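Local coordinates for Lin1840 protein (PDB 4ZO9) that probably hydrolyses terminal, non-reducing beta-D-glucosyl residues with release of beta-D-glucose, acting as a beta-glucosidase of glycosyl hydrolase family 3, at residues Phe135-Asp140 with Ala188-Phe193; Lys232-Ala237 with Gly265-Ala270. The protein carries 2 engineered substitutions. All coordinates share one frame; numbering follows the deposited sequence.

Contact 1. Residues Phe135-Asp140 with Ala188-Phe193; sequences FSPMLD and ACVKHF. With BGC (beta-D-glucopyranose), chain C.
With chi1 at 77°, Lys191 sets CG between its own backbone N and carbonyl carbon; the extended chain beyond carries NZ to the carbonyl O of Phe135, 2.8 Å away. Asp140, its CG beside the backbone N (chi1 -49°), turns its carboxylate to His192. A long, flexible lysine suits this place because one ammonium also serves two hydroxyls of the bound beta-D-glucopyranose, with NZ 3.0 Å from O3 and 2.9 Å from O4. His192 NE2 shares a hydrogen bond with the same O3, also 2.9 Å away. The ring's other nitrogen, ND1, lies 2.8 Å from Asp140 OD2, whose syn lone pair receives it near the imidazole plane, while Asp140 OD1 accepts His192 N and is held again by Tyr223 OH. So the carboxylate fixes the rotation of the ring, and Lys191 CG lies 3.5 Å above the centre of one ring face. The Lys191-His192 peptide is cis, consistent with these consecutive side chains both turning to the sugar; a second cis peptide precedes Pro137. Lys191 is also held by its backbone: its N bonds Pro137 O, and its O accepts Leu139 N at 2.8 Å. Phe135 borders the glucose too and meets Cys189 SG at its ring edge. In the TIM-barrel-type fold, strand 233-236 adjoins 188-193 in the sheet, while helices 158-173 and 221-228 pack on Pro137, Leu139 and Val190.

Contact 2. Residues Lys232-Ala237 with Gly265-Ala270; sequences KLVMTA and GVLISA. Engineered in segment 265-270: Ala270 (natural residue Asp). With BGC (beta-D-glucopyranose), chain C.
Thr236 OG1 lies 3.1 Å from the backbone N of Ala270, which donates to it at 159°, and it is also hydrogen-bonded to Thr247 OG1. The chi1 of Thr236, 67°, puts the hydroxyl between backbone N and carbonyl carbon and turns it to the Ala270 end of 265-270, while CG2 rests on Leu267 CD1, 3.8 Å away. Threonine suits the spot because one branch is polar and the other apolar. Ala270 is engineered, an aspartate in the natural sequence; its methyl sits 4.0 Å from Met235 SD. Behind this end the two segments pair as parallel strands. Val234 N bonds Val266 O, Ile268 N returns to Val234 O, and Thr236 N reaches Ile268 O at 3.1 Å. Side chains then alternate. Val234 and Leu267 go to one face, where Leu267 CD1 rests 4.0 Å from Val234 CG1, and both lean on Leu257 of helix 250-260. Met235 and Ile268 share the other face, with Met235 CB 3.7 Å from Ile268 CG2. The thioether, bent only at chi3 (-67°), runs on to the bound beta-D-glucopyranose, its CE 3.4 Å from O4: a flexible, apolar tip fit to line a sugar pocket. Leu233 and Val266 lie side by side, both meeting Leu335 of helix 322-338. Within this parallel strand pair of a TIM-barrel-type domain, apolar side chains pack on both faces, and the threonine hydroxyl carries the pairing past the last main-chain bond. In this variant that hydroxyl and Ser269 OG, bonded to Ala270 O, probably hold the Ala270 backbone near the sugar.

How the contacts relate
From the N terminus, contact 1 comes first: 135-140 follows strand 133-134, and pairing with 188-193 closes a 47-residue excursion that contains helix 158-173. The chain then passes through helices 212-219 and 221-228 to 232-237, and contact 2 closes a shorter loop of 27 residues that holds helix 250-260. The loops follow in series, neither nesting nor crossing. Strands 187-193 and 233-236 are neighbours, joined by probable hydrogen bonds from Met235 N to Val190 O and from Phe193 N to Met235 O, so the loop after strand 133-134 and the strands 187-193, 233-236 and 267-268 are tied side by side. Met235 CE also packs on Phe135, and both contacts border one bound beta-D-glucopyranose.

Contact 1. Residues Phe135-Asp140 with Ala188-Phe193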
loop_
_atom_site.group_PDB
_atom_site.type_symbol
_atom_site.label_atom_id
_atom_site.label_comp_id
_atom_site.label_asym_id
_atom_site.label_seq_id
_atom_site.Cartn_x
_atom_site.Cartn_y
_atom_site.Cartn_z
ATOM N N PHE A 135 0.657 -7.293 28.242
ATOM C CA PHE A 135 0.417 -7.430 26.809
ATOM C C PHE A 135 1.469 -6.643 26.025
ATOM O O PHE A 135 1.156 -5.677 25.373
ATOM C CB PHE A 135 -0.990 -7.015 26.382
ATOM C CG PHE A 135 -2.105 -7.744 27.106
ATOM C CD1 PHE A 135 -2.172 -9.132 27.095
ATOM C CD2 PHE A 135 -3.054 -7.026 27.817
ATOM C CE1 PHE A 135 -3.197 -9.811 27.709
ATOM C CE2 PHE A 135 -4.119 -7.672 28.383
ATOM C CZ PHE A 135 -4.190 -9.098 28.348
ATOM N N SER A 136 2.699 -7.116 26.141
ATOM C CA SER A 136 3.905 -6.581 25.512
ATOM C C SER A 136 4.967 -7.714 25.419
ATOM O O SER A 136 4.982 -8.624 26.244
ATOM C CB SER A 136 4.429 -5.408 26.355
ATOM O OG SER A 136 5.696 -4.938 25.922
ATOM N N PRO A 137 5.890 -7.656 24.449
ATOM C CA PRO A 137 6.131 -6.669 23.408
ATOM C C PRO A 137 5.133 -6.667 22.218
ATOM O O PRO A 137 4.591 -7.702 21.804
ATOM C CB PRO A 137 7.500 -7.054 22.924
ATOM C CG PRO A 137 7.482 -8.539 23.012
ATOM C CD PRO A 137 6.763 -8.818 24.298
ATOM N N MET A 138 4.884 -5.465 21.699
ATOM C CA MET A 138 4.209 -5.316 20.413
ATOM C C MET A 138 5.272 -5.404 19.283
ATOM O O MET A 138 6.196 -4.546 19.162
ATOM C CB MET A 138 3.426 -4.007 20.396
ATOM C CG MET A 138 2.616 -3.690 19.123
ATOM S SD MET A 138 3.535 -3.120 17.671
ATOM C CE MET A 138 2.109 -2.397 16.845
ATOM N N LEU A 139 5.104 -6.410 18.432
ATOM C CA LEU A 139 6.133 -6.800 17.407
ATOM C C LEU A 139 5.703 -6.667 15.959
ATOM O O LEU A 139 6.306 -7.275 15.059
ATOM C CB LEU A 139 6.657 -8.233 17.680
ATOM C CG LEU A 139 7.365 -8.390 19.029
ATOM C CD1 LEU A 139 7.845 -9.836 19.266
ATOM C CD2 LEU A 139 8.534 -7.399 19.158
ATOM N N ASP A 140 4.679 -5.845 15.721
ATOM C CA ASP A 140 4.198 -5.592 14.386
ATOM C C ASP A 140 5.184 -4.695 13.590
ATOM O O ASP A 140 5.424 -3.551 13.938
ATOM C CB ASP A 140 2.757 -5.014 14.479
ATOM C CG ASP A 140 1.863 -5.840 15.401
ATOM O OD1 ASP A 140 2.038 -7.074 15.513
ATOM O OD2 ASP A 140 0.964 -5.264 16.012
ATOM N N ALA A 188 5.165 -12.371 29.676
ATOM C CA ALA A 188 5.040 -11.508 28.521
ATOM C C ALA A 188 4.128 -12.196 27.548
ATOM O O ALA A 188 4.081 -13.450 27.490
ATOM C CB ALA A 188 6.402 -11.248 27.874
ATOM N N CYS A 189 3.392 -11.364 26.816
ATOM C CA CYS A 189 2.493 -11.739 25.760
ATOM C C CYS A 189 2.849 -10.995 24.475
ATOM O O CYS A 189 2.590 -9.792 24.335
ATOM C CB CYS A 189 1.073 -11.355 26.106
ATOM S SG CYS A 189 -0.147 -11.906 24.900
ATOM N N VAL A 190 3.431 -11.726 23.551
ATOM C CA VAL A 190 3.720 -11.206 22.199
ATOM C C VAL A 190 2.429 -10.792 21.484
ATOM O O VAL A 190 1.421 -11.500 21.580
ATOM C CB VAL A 190 4.496 -12.312 21.401
ATOM C CG1 VAL A 190 4.665 -11.971 19.925
ATOM C CG2 VAL A 190 5.880 -12.497 22.001
ATOM N N LYS A 191 2.416 -9.654 20.791
ATOM C CA LYS A 191 1.204 -9.246 20.048
ATOM C C LYS A 191 1.651 -8.455 18.802
ATOM O O LYS A 191 2.818 -8.058 18.726
ATOM C CB LYS A 191 0.199 -8.492 20.950
ATOM C CG LYS A 191 0.552 -7.059 21.259
ATOM C CD LYS A 191 -0.170 -6.534 22.490
ATOM C CE LYS A 191 -0.104 -5.021 22.512
ATOM N NZ LYS A 191 -0.710 -4.449 23.715
ATOM N N HIS A 192 0.825 -8.277 17.793
ATOM C CA HIS A 192 -0.481 -8.910 17.585
ATOM C C HIS A 192 -0.292 -9.941 16.482
ATOM O O HIS A 192 0.078 -9.561 15.382
ATOM C CB HIS A 192 -1.479 -7.840 17.090
ATOM C CG HIS A 192 -1.654 -6.716 18.060
ATOM N ND1 HIS A 192 -0.818 -5.625 18.087
ATOM C CD2 HIS A 192 -2.567 -6.519 19.040
ATOM C CE1 HIS A 192 -1.176 -4.822 19.086
ATOM N NE2 HIS A 192 -2.247 -5.336 19.661
ATOM N N PHE A 193 -0.514 -11.232 16.741
ATOM C CA PHE A 193 -0.206 -12.284 15.679
ATOM C C PHE A 193 -1.289 -12.307 14.575
ATOM O O PHE A 193 -2.423 -12.692 14.867
ATOM C CB PHE A 193 -0.101 -13.674 16.325
ATOM C CG PHE A 193 0.813 -14.653 15.588
ATOM C CD1 PHE A 193 2.178 -14.421 15.524
ATOM C CD2 PHE A 193 0.295 -15.772 14.964
ATOM C CE1 PHE A 193 3.026 -15.267 14.835
ATOM C CE2 PHE A 193 1.114 -16.640 14.305
ATOM C CZ PHE A 193 2.487 -16.375 14.217
HETATM C C2 BGC C . -5.575 -3.559 22.168
HETATM C C3 BGC C . -4.506 -4.603 22.497
HETATM C C4 BGC C . -4.529 -4.797 23.995
HETATM C C5 BGC C . -5.768 -5.641 24.340
HETATM C C6 BGC C . -6.022 -5.617 25.840
HETATM C C1 BGC C . -6.941 -3.966 22.798
HETATM O O2 BGC C . -5.701 -3.389 20.755
HETATM O O3 BGC C . -3.211 -4.172 22.089
HETATM O O4 BGC C . -3.367 -5.433 24.388
HETATM O O5 BGC C . -6.957 -5.230 23.524
HETATM O O6 BGC C . -6.432 -4.295 26.161
#

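Contact 2. Residues Lys232-Ala237 with Gly265-Ala270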
loop_
_atom_site.group_PDB
_atom_site.type_symbol
_atom_site.label_atom_id
_atom_site.label_comp_id
_atom_site.label_asym_id
_atom_site.label_seq_id
_atom_site.Cartn_x
_atom_site.Cartn_y
_atom_site.Cartn_z
ATOM N N LYS A 232 5.655 -16.181 27.135
ATOM C CA LYS A 232 4.704 -17.149 27.638
ATOM C C LYS A 232 3.398 -17.182 26.899
ATOM O O LYS A 232 2.835 -18.264 26.733
ATOM C CB LYS A 232 4.432 -16.955 29.133
ATOM C CG LYS A 232 5.584 -17.465 29.960
ATOM C CD LYS A 232 5.524 -18.983 30.002
ATOM C CE LYS A 232 6.579 -19.531 30.932
ATOM N NZ LYS A 232 6.476 -20.988 30.744
ATOM N N LEU A 233 2.890 -16.007 26.513
ATOM C CA LEU A 233 1.621 -15.923 25.740
ATOM C C LEU A 233 1.811 -15.261 24.351
ATOM O O LEU A 233 2.755 -14.536 24.125
ATOM C CB LEU A 233 0.574 -15.112 26.499
ATOM C CG LEU A 233 0.132 -15.643 27.865
ATOM C CD1 LEU A 233 1.184 -15.357 28.935
ATOM C CD2 LEU A 233 -1.222 -15.051 28.232
ATOM N N VAL A 234 0.848 -15.473 23.479
ATOM C CA VAL A 234 0.710 -14.753 22.219
ATOM C C VAL A 234 -0.694 -14.220 22.086
ATOM O O VAL A 234 -1.640 -14.906 22.435
ATOM C CB VAL A 234 1.023 -15.673 21.000
ATOM C CG1 VAL A 234 0.836 -14.955 19.664
ATOM C CG2 VAL A 234 2.448 -16.197 21.096
ATOM N N MET A 235 -0.844 -13.020 21.554
ATOM C CA MET A 235 -2.206 -12.443 21.308
ATOM C C MET A 235 -2.514 -12.381 19.785
ATOM O O MET A 235 -1.619 -12.057 18.986
ATOM C CB MET A 235 -2.350 -11.057 21.994
ATOM C CG MET A 235 -3.707 -10.397 21.782
ATOM S SD MET A 235 -3.765 -8.658 22.254
ATOM C CE MET A 235 -3.560 -8.835 24.053
ATOM N N THR A 236 -3.761 -12.697 19.387
ATOM C CA THR A 236 -4.137 -12.693 17.983
ATOM C C THR A 236 -4.259 -11.241 17.535
ATOM O O THR A 236 -4.391 -10.310 18.393
ATOM C CB THR A 236 -5.494 -13.371 17.728
ATOM O OG1 THR A 236 -6.548 -12.582 18.325
ATOM C CG2 THR A 236 -5.550 -14.788 18.280
ATOM N N ALA A 237 -4.239 -11.041 16.209
ATOM C CA ALA A 237 -4.460 -9.752 15.625
ATOM C C ALA A 237 -5.924 -9.519 15.096
ATOM O O ALA A 237 -6.637 -10.456 14.732
ATOM C CB ALA A 237 -3.460 -9.611 14.479
ATOM N N GLY A 265 2.005 -22.198 24.622
ATOM C CA GLY A 265 1.313 -21.393 25.650
ATOM C C GLY A 265 -0.093 -20.982 25.237
ATOM O O GLY A 265 -0.591 -21.371 24.150
ATOM N N VAL A 266 -0.702 -20.150 26.097
ATOM C CA VAL A 266 -2.021 -19.526 25.914
ATOM C C VAL A 266 -2.015 -18.578 24.703
ATOM O O VAL A 266 -1.153 -17.694 24.568
ATOM C CB VAL A 266 -2.456 -18.767 27.198
ATOM C CG1 VAL A 266 -3.756 -17.999 26.971
ATOM C CG2 VAL A 266 -2.670 -19.752 28.341
ATOM N N LEU A 267 -2.953 -18.820 23.800
ATOM C CA LEU A 267 -3.267 -17.899 22.689
ATOM C C LEU A 267 -4.512 -17.200 23.175
ATOM O O LEU A 267 -5.515 -17.852 23.380
ATOM C CB LEU A 267 -3.484 -18.639 21.354
ATOM C CG LEU A 267 -3.804 -17.836 20.089
ATOM C CD1 LEU A 267 -2.708 -16.819 19.858
ATOM C CD2 LEU A 267 -3.976 -18.784 18.910
ATOM N N ILE A 268 -4.391 -15.890 23.425
ATOM C CA ILE A 268 -5.500 -15.009 23.885
ATOM C C ILE A 268 -5.911 -14.157 22.731
ATOM O O ILE A 268 -5.060 -13.728 21.951
ATOM C CB ILE A 268 -5.053 -14.063 25.048
ATOM C CG1 ILE A 268 -6.242 -13.288 25.572
ATOM C CG2 ILE A 268 -3.930 -13.090 24.619
ATOM C CD1 ILE A 268 -5.974 -12.440 26.802
ATOM N N SER A 269 -7.197 -13.887 22.616
ATOM C CA SER A 269 -7.708 -13.071 21.534
ATOM C C SER A 269 -7.399 -11.649 21.802
ATOM O O SER A 269 -7.331 -11.258 22.931
ATOM C CB SER A 269 -9.234 -13.226 21.394
ATOM O OG SER A 269 -9.972 -12.387 22.269
ATOM N N ALA A 270 -7.231 -10.838 20.764
ATOM C CA ALA A 270 -7.287 -9.403 21.020
ATOM C C ALA A 270 -8.712 -9.098 21.459
ATOM O O ALA A 270 -9.633 -9.871 21.233
ATOM C CB ALA A 270 -6.959 -8.583 19.812
HETATM C C2 BGC C . -5.575 -3.559 22.168
HETATM C C3 BGC C . -4.506 -4.603 22.497
HETATM C C4 BGC C . -4.529 -4.797 23.995
HETATM C C5 BGC C . -5.768 -5.641 24.340
HETATM C C6 BGC C . -6.022 -5.617 25.840
HETATM C C1 BGC C . -6.941 -3.966 22.798
HETATM O O2 BGC C . -5.701 -3.389 20.755
HETATM O O3 BGC C . -3.211 -4.172 22.089
HETATM O O4 BGC C . -3.367 -5.433 24.388
HETATM O O5 BGC C . -6.957 -5.230 23.524
HETATM O O6 BGC C . -6.432 -4.295 26.161
#